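Local atomic coordinates of N-alpha-acetyltransferase 35, NatC auxiliary subunit (PDB entry 6YGA), a protein that serves as the auxiliary subunit of the yeast NatC N-terminal acetyltransferase, the complex that acetylates the N-terminal Met of L-A virus Gag protein. Residues Leu55-Leu69 against Thr275-Pro287. Residues are numbered along the deposited sequence; the frame is centred on the assembly and turned at random.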
loop_
_atom_site.group_PDB
_atom_site.type_symbol
_atom_site.label_atom_id
_atom_site.label_comp_id
_atom_site.label_asym_id
_atom_site.label_seq_id
_atom_site.Cartn_x
_atom_site.Cartn_y
_atom_site.Cartn_z
ATOM N N LEU B 55 7.007 -2.117 23.751
ATOM C CA LEU B 55 6.752 -0.864 24.435
ATOM C C LEU B 55 7.851 -0.593 25.462
ATOM O O LEU B 55 8.702 -1.444 25.740
ATOM C CB LEU B 55 5.381 -0.901 25.107
ATOM C CG LEU B 55 4.199 -1.270 24.207
ATOM C CD1 LEU B 55 2.933 -1.392 25.038
ATOM C CD2 LEU B 55 4.014 -0.249 23.091
ATOM N N GLU B 56 7.827 0.612 26.030
ATOM C CA GLU B 56 8.809 1.004 27.034
ATOM C C GLU B 56 8.166 1.956 28.032
ATOM O O GLU B 56 7.580 2.970 27.637
ATOM C CB GLU B 56 10.033 1.658 26.387
ATOM C CG GLU B 56 11.254 1.648 27.285
ATOM C CD GLU B 56 12.545 1.857 26.525
ATOM O OE1 GLU B 56 12.795 2.993 26.072
ATOM O OE2 GLU B 56 13.304 0.878 26.371
ATOM N N VAL B 57 8.287 1.632 29.321
ATOM C CA VAL B 57 7.650 2.433 30.358
ATOM C C VAL B 57 8.425 3.729 30.555
ATOM O O VAL B 57 9.628 3.812 30.277
ATOM C CB VAL B 57 7.546 1.640 31.675
ATOM C CG1 VAL B 57 6.722 0.379 31.469
ATOM C CG2 VAL B 57 8.934 1.291 32.208
ATOM N N ASN B 58 7.721 4.762 31.021
ATOM C CA ASN B 58 8.316 6.068 31.303
ATOM C C ASN B 58 8.948 6.690 30.056
ATOM O O ASN B 58 9.867 7.508 30.151
ATOM C CB ASN B 58 9.327 5.974 32.451
ATOM C CG ASN B 58 8.669 5.609 33.768
ATOM O OD1 ASN B 58 7.587 6.098 34.085
ATOM N ND2 ASN B 58 9.311 4.732 34.534
ATOM N N ASN B 59 8.463 6.291 28.881
ATOM C CA ASN B 59 8.798 6.919 27.607
ATOM C C ASN B 59 7.496 7.477 27.050
ATOM O O ASN B 59 6.600 6.711 26.683
ATOM C CB ASN B 59 9.441 5.922 26.644
ATOM C CG ASN B 59 9.997 6.586 25.396
ATOM O OD1 ASN B 59 9.421 7.539 24.872
ATOM N ND2 ASN B 59 11.129 6.085 24.919
ATOM N N SER B 60 7.395 8.807 27.005
ATOM C CA SER B 60 6.140 9.458 26.635
ATOM C C SER B 60 5.596 8.927 25.315
ATOM O O SER B 60 4.388 8.702 25.178
ATOM C CB SER B 60 6.346 10.971 26.556
ATOM O OG SER B 60 7.032 11.451 27.700
ATOM N N LYS B 61 6.475 8.703 24.339
ATOM C CA LYS B 61 6.047 8.295 23.008
ATOM C C LYS B 61 5.782 6.797 22.898
ATOM O O LYS B 61 5.186 6.364 21.906
ATOM C CB LYS B 61 7.097 8.726 21.979
ATOM C CG LYS B 61 7.653 10.127 22.210
ATOM C CD LYS B 61 8.193 10.750 20.926
ATOM C CE LYS B 61 9.484 10.090 20.460
ATOM N NZ LYS B 61 9.924 10.614 19.132
ATOM N N LEU B 62 6.186 6.003 23.892
ATOM C CA LEU B 62 5.989 4.557 23.872
ATOM C C LEU B 62 5.179 4.040 25.057
ATOM O O LEU B 62 5.039 2.820 25.208
ATOM C CB LEU B 62 7.339 3.835 23.830
ATOM C CG LEU B 62 8.083 3.784 22.496
ATOM C CD1 LEU B 62 9.492 3.242 22.689
ATOM C CD2 LEU B 62 7.319 2.941 21.489
ATOM N N ASP B 63 4.642 4.920 25.902
ATOM C CA ASP B 63 3.909 4.516 27.102
ATOM C C ASP B 63 2.537 5.180 27.080
ATOM O O ASP B 63 2.426 6.389 27.310
ATOM C CB ASP B 63 4.681 4.894 28.371
ATOM C CG ASP B 63 4.151 4.200 29.623
ATOM O OD1 ASP B 63 2.981 3.768 29.631
ATOM O OD2 ASP B 63 4.912 4.093 30.610
ATOM N N SER B 64 1.494 4.386 26.815
ATOM C CA SER B 64 0.128 4.901 26.808
ATOM C C SER B 64 -0.396 5.191 28.212
ATOM O O SER B 64 -1.417 5.873 28.350
ATOM C CB SER B 64 -0.800 3.917 26.090
ATOM O OG SER B 64 -0.632 2.596 26.577
ATOM N N SER B 65 0.271 4.688 29.252
ATOM C CA SER B 65 -0.136 5.020 30.612
ATOM C C SER B 65 0.163 6.470 30.958
ATOM O O SER B 65 -0.390 6.988 31.934
ATOM C CB SER B 65 0.556 4.097 31.617
ATOM O OG SER B 65 0.275 2.737 31.340
ATOM N N LEU B 66 1.015 7.138 30.185
ATOM C CA LEU B 66 1.400 8.512 30.468
ATOM C C LEU B 66 0.648 9.522 29.612
ATOM O O LEU B 66 1.029 10.697 29.586
ATOM C CB LEU B 66 2.908 8.683 30.277
ATOM C CG LEU B 66 3.800 7.703 31.042
ATOM C CD1 LEU B 66 5.253 8.121 30.915
ATOM C CD2 LEU B 66 3.396 7.591 32.509
ATOM N N ILE B 67 -0.404 9.092 28.910
ATOM C CA ILE B 67 -1.204 10.020 28.119
ATOM C C ILE B 67 -1.803 11.078 29.032
ATOM O O ILE B 67 -2.412 10.765 30.063
ATOM C CB ILE B 67 -2.298 9.265 27.348
ATOM C CG1 ILE B 67 -1.675 8.326 26.310
ATOM C CG2 ILE B 67 -3.252 10.250 26.681
ATOM C CD1 ILE B 67 -2.674 7.407 25.620
ATOM N N GLU B 68 -1.626 12.342 28.659
ATOM C CA GLU B 68 -2.162 13.458 29.426
ATOM C C GLU B 68 -3.611 13.702 29.021
ATOM O O GLU B 68 -3.906 13.890 27.835
ATOM C CB GLU B 68 -1.322 14.717 29.201
ATOM C CG GLU B 68 0.185 14.514 29.358
ATOM C CD GLU B 68 0.595 14.134 30.774
ATOM O OE1 GLU B 68 -0.093 14.544 31.732
ATOM O OE2 GLU B 68 1.614 13.428 30.929
ATOM N N LEU B 69 -4.512 13.689 30.000
ATOM C CA LEU B 69 -5.930 13.923 29.766
ATOM C C LEU B 69 -6.403 15.120 30.577
ATOM O O LEU B 69 -5.915 15.370 31.682
ATOM C CB LEU B 69 -6.774 12.698 30.140
ATOM C CG LEU B 69 -6.528 11.395 29.381
ATOM C CD1 LEU B 69 -7.379 10.270 29.952
ATOM C CD2 LEU B 69 -6.797 11.575 27.894
ATOM N N THR B 275 -8.422 10.265 23.891
ATOM C CA THR B 275 -7.512 9.131 23.902
ATOM C C THR B 275 -7.629 8.307 25.182
ATOM O O THR B 275 -6.720 7.532 25.496
ATOM C CB THR B 275 -6.070 9.610 23.713
ATOM O OG1 THR B 275 -5.772 10.630 24.675
ATOM C CG2 THR B 275 -5.871 10.173 22.313
ATOM N N TYR B 276 -8.734 8.466 25.918
ATOM C CA TYR B 276 -8.913 7.769 27.189
ATOM C C TYR B 276 -8.837 6.258 27.015
ATOM O O TYR B 276 -8.258 5.556 27.852
ATOM C CB TYR B 276 -10.255 8.174 27.807
ATOM C CG TYR B 276 -10.629 7.461 29.092
ATOM C CD1 TYR B 276 -11.333 6.263 29.067
ATOM C CD2 TYR B 276 -10.303 8.000 30.331
ATOM C CE1 TYR B 276 -11.685 5.612 30.238
ATOM C CE2 TYR B 276 -10.654 7.357 31.508
ATOM C CZ TYR B 276 -11.343 6.162 31.453
ATOM O OH TYR B 276 -11.692 5.519 32.619
ATOM N N ILE B 277 -9.415 5.738 25.929
ATOM C CA ILE B 277 -9.467 4.293 25.744
ATOM C C ILE B 277 -8.075 3.718 25.513
ATOM O O ILE B 277 -7.805 2.566 25.874
ATOM C CB ILE B 277 -10.424 3.939 24.592
ATOM C CG1 ILE B 277 -10.680 2.432 24.561
ATOM C CG2 ILE B 277 -9.864 4.417 23.256
ATOM C CD1 ILE B 277 -11.528 1.992 23.396
ATOM N N GLN B 278 -7.169 4.496 24.918
ATOM C CA GLN B 278 -5.803 4.018 24.750
ATOM C C GLN B 278 -5.096 3.874 26.088
ATOM O O GLN B 278 -4.178 3.060 26.220
ATOM C CB GLN B 278 -5.011 4.963 23.846
ATOM C CG GLN B 278 -5.636 5.212 22.485
ATOM C CD GLN B 278 -4.777 6.102 21.598
ATOM O OE1 GLN B 278 -3.565 5.912 21.491
ATOM N NE2 GLN B 278 -5.405 7.083 20.960
ATOM N N LYS B 279 -5.503 4.649 27.090
ATOM C CA LYS B 279 -4.757 4.672 28.341
ATOM C C LYS B 279 -5.233 3.605 29.317
ATOM O O LYS B 279 -4.421 3.067 30.079
ATOM C CB LYS B 279 -4.852 6.066 28.971
ATOM C CG LYS B 279 -4.222 6.196 30.346
ATOM C CD LYS B 279 -4.170 7.655 30.782
ATOM C CE LYS B 279 -3.471 7.808 32.123
ATOM N NZ LYS B 279 -3.055 9.214 32.391
ATOM N N HIS B 280 -6.520 3.269 29.299
ATOM C CA HIS B 280 -7.096 2.382 30.301
ATOM C C HIS B 280 -7.490 1.014 29.765
ATOM O O HIS B 280 -7.353 0.016 30.481
ATOM C CB HIS B 280 -8.308 3.057 30.946
ATOM C CG HIS B 280 -7.954 4.242 31.790
ATOM N ND1 HIS B 280 -7.950 5.533 31.305
ATOM C CD2 HIS B 280 -7.578 4.327 33.088
ATOM C CE1 HIS B 280 -7.596 6.362 32.271
ATOM N NE2 HIS B 280 -7.365 5.655 33.362
ATOM N N ARG B 281 -7.974 0.926 28.529
ATOM C CA ARG B 281 -8.211 -0.375 27.922
ATOM C C ARG B 281 -6.878 -1.021 27.557
ATOM O O ARG B 281 -5.875 -0.336 27.329
ATOM C CB ARG B 281 -9.114 -0.232 26.693
ATOM C CG ARG B 281 -9.251 -1.484 25.831
ATOM C CD ARG B 281 -10.523 -1.461 25.001
ATOM N NE ARG B 281 -11.636 -2.086 25.710
ATOM C CZ ARG B 281 -12.011 -3.349 25.541
ATOM N NH1 ARG B 281 -11.368 -4.126 24.681
ATOM N NH2 ARG B 281 -13.035 -3.837 26.229
ATOM N N SER B 282 -6.860 -2.354 27.556
ATOM C CA SER B 282 -5.670 -3.104 27.169
ATOM C C SER B 282 -5.171 -2.646 25.807
ATOM O O SER B 282 -5.910 -2.683 24.818
ATOM C CB SER B 282 -5.975 -4.604 27.150
ATOM O OG SER B 282 -6.047 -5.121 28.465
ATOM N N ASN B 283 -3.915 -2.205 25.765
ATOM C CA ASN B 283 -3.319 -1.645 24.558
ATOM C C ASN B 283 -1.879 -2.124 24.459
ATOM O O ASN B 283 -1.082 -1.896 25.373
ATOM C CB ASN B 283 -3.383 -0.112 24.577
ATOM C CG ASN B 283 -2.868 0.517 23.295
ATOM O OD1 ASN B 283 -2.601 -0.172 22.309
ATOM N ND2 ASN B 283 -2.735 1.840 23.302
ATOM N N GLN B 284 -1.551 -2.791 23.353
ATOM C CA GLN B 284 -0.203 -3.276 23.100
ATOM C C GLN B 284 0.571 -2.383 22.140
ATOM O O GLN B 284 1.662 -2.759 21.702
ATOM C CB GLN B 284 -0.246 -4.706 22.554
ATOM C CG GLN B 284 -0.938 -5.707 23.466
ATOM C CD GLN B 284 -0.755 -7.137 23.003
ATOM O OE1 GLN B 284 0.065 -7.420 22.130
ATOM N NE2 GLN B 284 -1.523 -8.051 23.587
ATOM N N PHE B 285 0.038 -1.213 21.807
ATOM C CA PHE B 285 0.620 -0.313 20.827
ATOM C C PHE B 285 0.964 1.028 21.466
ATOM O O PHE B 285 0.392 1.394 22.500
ATOM C CB PHE B 285 -0.349 -0.096 19.654
ATOM C CG PHE B 285 -0.623 -1.342 18.860
ATOM C CD1 PHE B 285 -1.611 -2.231 19.254
ATOM C CD2 PHE B 285 0.110 -1.625 17.719
ATOM C CE1 PHE B 285 -1.858 -3.381 18.524
ATOM C CE2 PHE B 285 -0.135 -2.770 16.984
ATOM C CZ PHE B 285 -1.119 -3.649 17.386
ATOM N N PRO B 286 1.897 1.779 20.885
ATOM C CA PRO B 286 2.228 3.108 21.426
ATOM C C PRO B 286 1.050 4.055 21.289
ATOM O O PRO B 286 0.182 3.856 20.425
ATOM C CB PRO B 286 3.411 3.563 20.557
ATOM C CG PRO B 286 3.967 2.305 19.970
ATOM C CD PRO B 286 2.789 1.400 19.775
ATOM N N PRO B 287 0.977 5.090 22.124
ATOM C CA PRO B 287 -0.132 6.044 22.016
ATOM C C PRO B 287 -0.006 6.910 20.773
ATOM O O PRO B 287 1.094 7.250 20.333
ATOM C CB PRO B 287 0.003 6.882 23.289
ATOM C CG PRO B 287 1.451 6.826 23.611
ATOM C CD PRO B 287 1.900 5.442 23.216
#
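Lys279, Ile67 and Pro287 bury the most surface where the largely irregular segment 55-69 lies against the short helix 276-280 and the chain that follows it. Lys279 runs fully extended from the helix, its CG anti to the backbone N (chi1 175°), and its length lets one residue serve two purposes. The methylenes lie alongside the 3-10 turn at Ser64 and Ser65, with CG 3.5 Å from Ser64 O, while the ammonium donates from NZ to Ile67 O (2.9 Å), meeting the oxygen in the carbonyl plane at a C=O...N angle of 157°. A main-chain carbonyl in a loop thereby gains a donor.

Ile67 suits its place by being branched. CG2 reaches Thr275 OG1 at 3.2 Å, whereas CD1 touches both Pro287 CB (3.6 Å) and Gln278 CB (3.8 Å); the isoleucine side chain runs counter to the proline and roughly perpendicular to that of Gln278. Pro287, compact and rigid, also sets CG and CD against the backbone from Ser60 to Ser64. Beside it the Pro286 ring lies alongside the Leu62 side chain, both pointing the same way, with Pro286 CG 3.7 Å from Leu62 CD2. At the other end Leu69 CD1 meets the edge of the Tyr276 ring at CD2 (3.7 Å).

Helix 118-129 packs on Ile277 and Arg281, and strand 55-56 pairs in parallel with a strand of the neighbouring N-alpha-acetyltransferase 38 subunit, joining this contact to the heterotrimer interface.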